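Local coordinates for uncharacterized protein MJ1460 (Methanocaldococcus jannaschii DSM 2661, PDB 2OSO) that is of unknown function but binds a zinc ion through its V4R domain and probably belongs to the vinyl-4-reductase family, at residues 98-103 and 153-158; 79-84 and 118-123. The protein carries 3 engineered substitutions. One frame throughout, in Å; residues are numbered along the deposited sequence.

Contact 1: 98-103 and 153-158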
loop_
_atom_site.group_PDB
_atom_site.type_symbol
_atom_site.label_atom_id
_atom_site.label_comp_id
_atom_site.label_asym_id
_atom_site.label_seq_id
_atom_site.Cartn_x
_atom_site.Cartn_y
_atom_site.Cartn_z
ATOM N N TYR A 98 -26.232 -11.323 -7.138
ATOM C CA TYR A 98 -25.332 -12.329 -7.669
ATOM C C TYR A 98 -24.349 -12.754 -6.600
ATOM O O TYR A 98 -24.303 -12.184 -5.507
ATOM C CB TYR A 98 -24.536 -11.750 -8.871
ATOM C CG TYR A 98 -25.360 -10.911 -9.830
ATOM C CD1 TYR A 98 -26.278 -11.503 -10.685
ATOM C CD2 TYR A 98 -25.198 -9.528 -9.901
ATOM C CE1 TYR A 98 -27.040 -10.774 -11.528
ATOM C CE2 TYR A 98 -25.955 -8.756 -10.780
ATOM C CZ TYR A 98 -26.893 -9.395 -11.607
ATOM O OH TYR A 98 -27.669 -8.707 -12.513
ATOM N N LYS A 99 -23.545 -13.751 -6.925
ATOM C CA LYS A 99 -22.500 -14.203 -6.042
ATOM C C LYS A 99 -21.266 -14.344 -6.865
ATOM O O LYS A 99 -21.323 -14.830 -7.986
ATOM C CB LYS A 99 -22.840 -15.543 -5.389
ATOM C CG LYS A 99 -23.950 -15.424 -4.349
ATOM C CD LYS A 99 -23.872 -16.547 -3.356
ATOM C CE LYS A 99 -25.211 -16.833 -2.667
ATOM N NZ LYS A 99 -25.559 -15.825 -1.644
ATOM N N ILE A 100 -20.157 -13.900 -6.302
ATOM C CA ILE A 100 -18.850 -14.088 -6.897
ATOM C C ILE A 100 -17.876 -14.572 -5.817
ATOM O O ILE A 100 -18.058 -14.328 -4.627
ATOM C CB ILE A 100 -18.349 -12.787 -7.613
ATOM C CG1 ILE A 100 -18.065 -11.666 -6.667
ATOM C CG2 ILE A 100 -19.401 -12.246 -8.549
ATOM C CD1 ILE A 100 -17.912 -10.298 -7.462
ATOM N N LYS A 101 -16.844 -15.284 -6.235
ATOM C CA LYS A 101 -15.945 -15.892 -5.278
ATOM C C LYS A 101 -14.515 -15.447 -5.545
ATOM O O LYS A 101 -14.134 -15.135 -6.674
ATOM C CB LYS A 101 -16.063 -17.407 -5.311
ATOM C CG LYS A 101 -17.502 -18.000 -5.077
ATOM C CD LYS A 101 -17.378 -19.484 -4.608
ATOM C CE LYS A 101 -18.705 -20.307 -4.581
ATOM N NZ LYS A 101 -18.468 -21.808 -4.355
ATOM N N LEU A 102 -13.721 -15.425 -4.491
ATOM C CA LEU A 102 -12.289 -15.260 -4.616
ATOM C C LEU A 102 -11.444 -16.441 -4.013
ATOM O O LEU A 102 -11.623 -16.890 -2.859
ATOM C CB LEU A 102 -11.892 -13.887 -4.071
ATOM C CG LEU A 102 -10.428 -13.454 -4.189
ATOM C CD1 LEU A 102 -9.966 -13.111 -5.623
ATOM C CD2 LEU A 102 -10.252 -12.249 -3.242
ATOM N N SER A 103 -10.597 -17.009 -4.870
ATOM C CA SER A 103 -9.632 -18.060 -4.500
ATOM C C SER A 103 -8.232 -17.465 -4.313
ATOM O O SER A 103 -7.839 -16.583 -5.059
ATOM C CB SER A 103 -9.510 -19.092 -5.623
ATOM O OG SER A 103 -10.402 -20.148 -5.401
ATOM N N PHE A 153 -18.676 -13.330 -2.050
ATOM C CA PHE A 153 -19.251 -11.989 -2.040
ATOM C C PHE A 153 -20.644 -11.995 -2.686
ATOM O O PHE A 153 -20.826 -12.493 -3.804
ATOM C CB PHE A 153 -18.339 -11.026 -2.788
ATOM C CG PHE A 153 -16.896 -10.974 -2.258
ATOM C CD1 PHE A 153 -15.932 -11.878 -2.730
ATOM C CD2 PHE A 153 -16.507 -10.010 -1.345
ATOM C CE1 PHE A 153 -14.589 -11.819 -2.278
ATOM C CE2 PHE A 153 -15.154 -9.961 -0.856
ATOM C CZ PHE A 153 -14.198 -10.839 -1.362
ATOM N N GLU A 154 -21.588 -11.388 -1.975
ATOM C CA GLU A 154 -22.953 -11.119 -2.432
ATOM C C GLU A 154 -22.988 -9.737 -3.135
ATOM O O GLU A 154 -22.559 -8.724 -2.525
ATOM C CB GLU A 154 -23.808 -11.037 -1.176
ATOM C CG GLU A 154 -25.167 -11.548 -1.206
ATOM C CD GLU A 154 -25.597 -11.898 0.235
ATOM O OE1 GLU A 154 -25.385 -11.020 1.136
ATOM O OE2 GLU A 154 -26.041 -13.044 0.486
ATOM N N VAL A 155 -23.450 -9.698 -4.399
ATOM C CA VAL A 155 -23.495 -8.455 -5.205
ATOM C C VAL A 155 -24.934 -8.024 -5.411
ATOM O O VAL A 155 -25.726 -8.766 -6.007
ATOM C CB VAL A 155 -22.834 -8.607 -6.618
ATOM C CG1 VAL A 155 -22.864 -7.244 -7.405
ATOM C CG2 VAL A 155 -21.422 -9.129 -6.506
ATOM N N LYS A 156 -25.250 -6.808 -4.971
ATOM C CA LYS A 156 -26.588 -6.252 -5.000
ATOM C C LYS A 156 -26.603 -4.959 -5.774
ATOM O O LYS A 156 -25.739 -4.099 -5.616
ATOM C CB LYS A 156 -27.072 -5.932 -3.606
ATOM C CG LYS A 156 -27.489 -7.148 -2.791
ATOM C CD LYS A 156 -27.733 -6.768 -1.327
ATOM C CE LYS A 156 -26.436 -6.339 -0.613
ATOM N NZ LYS A 156 -25.205 -7.198 -0.881
ATOM N N GLU A 157 -27.617 -4.814 -6.602
ATOM C CA GLU A 157 -27.793 -3.627 -7.401
ATOM C C GLU A 157 -28.660 -2.709 -6.548
ATOM O O GLU A 157 -29.647 -3.168 -5.945
ATOM C CB GLU A 157 -28.501 -4.055 -8.686
ATOM C CG GLU A 157 -28.355 -3.164 -9.829
ATOM C CD GLU A 157 -29.324 -3.511 -10.953
ATOM O OE1 GLU A 157 -29.202 -4.612 -11.538
ATOM O OE2 GLU A 157 -30.171 -2.653 -11.267
ATOM N N VAL A 158 -28.330 -1.426 -6.486
ATOM C CA VAL A 158 -29.036 -0.506 -5.626
ATOM C C VAL A 158 -29.302 0.829 -6.328
ATOM O O VAL A 158 -28.545 1.230 -7.217
ATOM C CB VAL A 158 -28.216 -0.264 -4.309
ATOM C CG1 VAL A 158 -28.084 -1.576 -3.499
ATOM C CG2 VAL A 158 -26.832 0.321 -4.601
#
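The Phe153 ring meets strand 98-103 at its edge. Leu102 CB lies in the ring plane, 3.8 Å from Phe153 CE1, and Ile100 O sits at the ring edge beside CD1. At the other end of the pairing, the Tyr98 ring approaches Val155 obliquely. Its CD2 is 4.1 Å from Val155 CG1 and also near Val155 O. Ile100 touches both Phe153 and Val155 on the same face of the sheet. Its CG1 stands between the backbone N and the carbonyl carbon (chi1 67°), where it touches Phe153 CB. Its CD1 goes on to Val155 CG2 at 3.8 Å.

The strands are central neighbours in the four-stranded antiparallel sheet. Tyr98 pairs with Val155 and Ile100 with Phe153 as hydrogen-bonded pairs, giving four backbone bonds. All four are short, as between Phe153 N and Ile100 O (2.8 Å). Between these two pairs, Lys99 and Glu154 form a non-hydrogen-bonded pair. Here Lys99 CA gives a C-H...O contact to Phe153 O at 3.3 Å.

The two charged side chains lie side by side on the opposite face from Ile100 and Phe153. The Lys99 chain bends at its end (chi4 -75°), and NZ reaches Glu154 OE2 at 3.5 Å in a long salt bridge. The apolar face packs on helix 118-132 through Ile120, Leu124 and Leu128. Phe153 also touches the zinc ligand Glu140.

The chemistry therefore splits by face: hydrocarbon joins sheet to helix within the V4R domain, while an ion pair lies on the more exposed face. Backbone bonds hold the strands together, and the long ion pair probably adds little to them.

Contact 2: 79-84 and 118-123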
loop_
_atom_site.group_PDB
_atom_site.type_symbol
_atom_site.label_atom_id
_atom_site.label_comp_id
_atom_site.label_asym_id
_atom_site.label_seq_id
_atom_site.Cartn_x
_atom_site.Cartn_y
_atom_site.Cartn_z
HETATM N N MSE A 79 -2.525 -7.804 -9.424
HETATM C CA MSE A 79 -2.386 -7.299 -8.072
HETATM C C MSE A 79 -1.909 -8.393 -7.099
HETATM O O MSE A 79 -1.481 -8.090 -5.982
HETATM C CB MSE A 79 -3.719 -6.740 -7.615
HETATM C CG MSE A 79 -4.209 -5.530 -8.304
HETATM SE SE MSE A 79 -5.850 -4.829 -7.407
HETATM C CE MSE A 79 -5.016 -3.966 -5.885
ATOM N N ASN A 80 -1.967 -9.658 -7.533
ATOM C CA ASN A 80 -1.685 -10.805 -6.692
ATOM C C ASN A 80 -2.726 -10.926 -5.584
ATOM O O ASN A 80 -2.482 -11.449 -4.453
ATOM C CB ASN A 80 -0.234 -10.796 -6.167
ATOM C CG ASN A 80 0.243 -12.173 -5.808
ATOM O OD1 ASN A 80 -0.260 -13.148 -6.357
ATOM N ND2 ASN A 80 1.194 -12.279 -4.870
ATOM N N PHE A 81 -3.951 -10.538 -5.936
ATOM C CA PHE A 81 -5.090 -10.598 -4.993
ATOM C C PHE A 81 -5.903 -11.896 -5.118
ATOM O O PHE A 81 -6.818 -12.124 -4.346
ATOM C CB PHE A 81 -5.976 -9.339 -5.205
ATOM C CG PHE A 81 -5.629 -8.179 -4.298
ATOM C CD1 PHE A 81 -4.346 -8.008 -3.808
ATOM C CD2 PHE A 81 -6.599 -7.253 -3.969
ATOM C CE1 PHE A 81 -4.051 -6.988 -2.953
ATOM C CE2 PHE A 81 -6.344 -6.226 -3.133
ATOM C CZ PHE A 81 -5.044 -6.067 -2.601
ATOM N N GLY A 82 -5.529 -12.763 -6.065
ATOM C CA GLY A 82 -6.165 -14.055 -6.256
ATOM C C GLY A 82 -6.960 -14.238 -7.537
ATOM O O GLY A 82 -6.933 -13.400 -8.443
ATOM N N ASP A 83 -7.643 -15.375 -7.592
ATOM C CA ASP A 83 -8.417 -15.818 -8.761
ATOM C C ASP A 83 -9.889 -15.568 -8.505
ATOM O O ASP A 83 -10.537 -16.265 -7.717
ATOM C CB ASP A 83 -8.200 -17.301 -9.035
ATOM C CG ASP A 83 -6.737 -17.670 -9.084
ATOM O OD1 ASP A 83 -6.051 -17.377 -10.087
ATOM O OD2 ASP A 83 -6.264 -18.238 -8.097
ATOM N N LEU A 84 -10.404 -14.583 -9.207
ATOM C CA LEU A 84 -11.758 -14.124 -9.072
ATOM C C LEU A 84 -12.648 -15.028 -9.953
ATOM O O LEU A 84 -12.379 -15.220 -11.122
ATOM C CB LEU A 84 -11.805 -12.658 -9.538
ATOM C CG LEU A 84 -12.862 -11.679 -9.064
ATOM C CD1 LEU A 84 -13.052 -11.750 -7.558
ATOM C CD2 LEU A 84 -12.527 -10.209 -9.565
ATOM N N ASP A 118 -12.742 -6.324 3.378
ATOM C CA ASP A 118 -13.549 -5.109 3.159
ATOM C C ASP A 118 -13.023 -4.238 1.995
ATOM O O ASP A 118 -13.837 -3.689 1.252
ATOM C CB ASP A 118 -13.557 -4.189 4.368
ATOM C CG ASP A 118 -14.360 -4.706 5.515
ATOM O OD1 ASP A 118 -14.743 -5.892 5.530
ATOM O OD2 ASP A 118 -14.564 -3.885 6.426
ATOM N N PHE A 119 -11.704 -4.047 1.936
ATOM C CA PHE A 119 -11.051 -3.328 0.804
ATOM C C PHE A 119 -11.360 -4.007 -0.533
ATOM O O PHE A 119 -11.821 -3.351 -1.471
ATOM C CB PHE A 119 -9.536 -3.183 1.061
ATOM C CG PHE A 119 -8.784 -2.526 -0.044
ATOM C CD1 PHE A 119 -9.065 -1.211 -0.396
ATOM C CD2 PHE A 119 -7.733 -3.166 -0.673
ATOM C CE1 PHE A 119 -8.371 -0.611 -1.436
ATOM C CE2 PHE A 119 -7.031 -2.523 -1.687
ATOM C CZ PHE A 119 -7.344 -1.233 -2.027
ATOM N N ILE A 120 -11.188 -5.326 -0.622
ATOM C CA ILE A 120 -11.511 -6.075 -1.861
ATOM C C ILE A 120 -13.021 -5.942 -2.241
ATOM O O ILE A 120 -13.390 -5.745 -3.408
ATOM C CB ILE A 120 -11.079 -7.600 -1.753
ATOM C CG1 ILE A 120 -9.541 -7.757 -1.877
ATOM C CG2 ILE A 120 -11.882 -8.435 -2.788
ATOM C CD1 ILE A 120 -8.974 -9.172 -1.622
ATOM N N ALA A 121 -13.892 -5.972 -1.247
ATOM C CA ALA A 121 -15.339 -5.884 -1.456
ATOM C C ALA A 121 -15.687 -4.513 -2.047
ATOM O O ALA A 121 -16.479 -4.432 -2.979
ATOM C CB ALA A 121 -16.141 -6.177 -0.122
ATOM N N GLY A 122 -15.027 -3.463 -1.559
ATOM C CA GLY A 122 -15.165 -2.114 -2.108
ATOM C C GLY A 122 -14.676 -2.063 -3.523
ATOM O O GLY A 122 -15.304 -1.427 -4.441
ATOM N N ILE A 123 -13.504 -2.644 -3.729
ATOM C CA ILE A 123 -12.931 -2.657 -5.102
ATOM C C ILE A 123 -13.955 -3.257 -6.086
ATOM O O ILE A 123 -14.204 -2.720 -7.156
ATOM C CB ILE A 123 -11.664 -3.443 -5.199
ATOM C CG1 ILE A 123 -10.513 -2.691 -4.474
ATOM C CG2 ILE A 123 -11.277 -3.595 -6.698
ATOM C CD1 ILE A 123 -9.228 -3.557 -4.387
#
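Phe81 packs against Phe119, Ile120 and Ile123 in a buried, wholly apolar contact between a helix-to-strand turn and helix 118-132. It lies near the centre of the chain. The turn follows helix 69-79 and begins with a Schellman motif. Asn80 leaves the helix with positive phi, and two bonds return to the last helical turn. At the backbone angles of Gly82 a CB would be jammed against the carbonyl O of Phe81. The chain then enters strand 83-85, an outermost strand of the sheet within this chain.

The Phe81 side chain points toward the helix. Its CD2 is 3.6 Å from Ile120 CG1, and the two side chains slide past each other in opposite directions. Ile120 CG1 lies anti to the carbonyl carbon (chi1 -75°), which puts CG1 itself against the ring, although the first bond of the side chain does not point there. Phe81 and Phe119 cross at about a right angle. Phe119 CE2 sits near the plane of the Phe81 ring, 4.0 Å from Phe81 CE2. Ile123 CD1 approaches the same Phe81 CE2 obliquely at 4.1 Å.

Phe76 of helix 69-79 touches both Phe81 and Ile120. Phe60 meets the Phe119 ring edge-to-face and also touches Ile123. Phe36 of the second subunit stacks edge-to-face with Phe119, and Ile28 of that subunit packs on Phe81, so the buried core here is also part of the dimer interface.

Each ring has a methyl from its own segment over one face. Selenomethionine Met79 CE lies 3.8 Å above the Phe81 plane, and Ile123 CD1 lies 3.6 Å above the Phe119 plane, both offset toward the rim.

How the contacts relate
The centres of contacts 1 and 2 are about 12 Å apart, and the two touch directly. Strand 98-103 neighbours strand 83-85, with a probable hydrogen bond of 2.8 Å between Asp83 N and Ser103 O. Ile120 joins them on the helix side: its CG2 is 3.6 Å from Phe153 CZ, while its CG1 branch serves contact 2. Both contacts lie near the zinc site of His117, Glu140, Cys143 and Cys151. The Phe153 side chain is about 5 Å from the zinc ion and that of Ile120 about 7 Å. His117 directly precedes helix 118-132. Cys151 begins the strand that carries Phe153, and its backbone is hydrogen-bonded to Leu102 of strand 98-103.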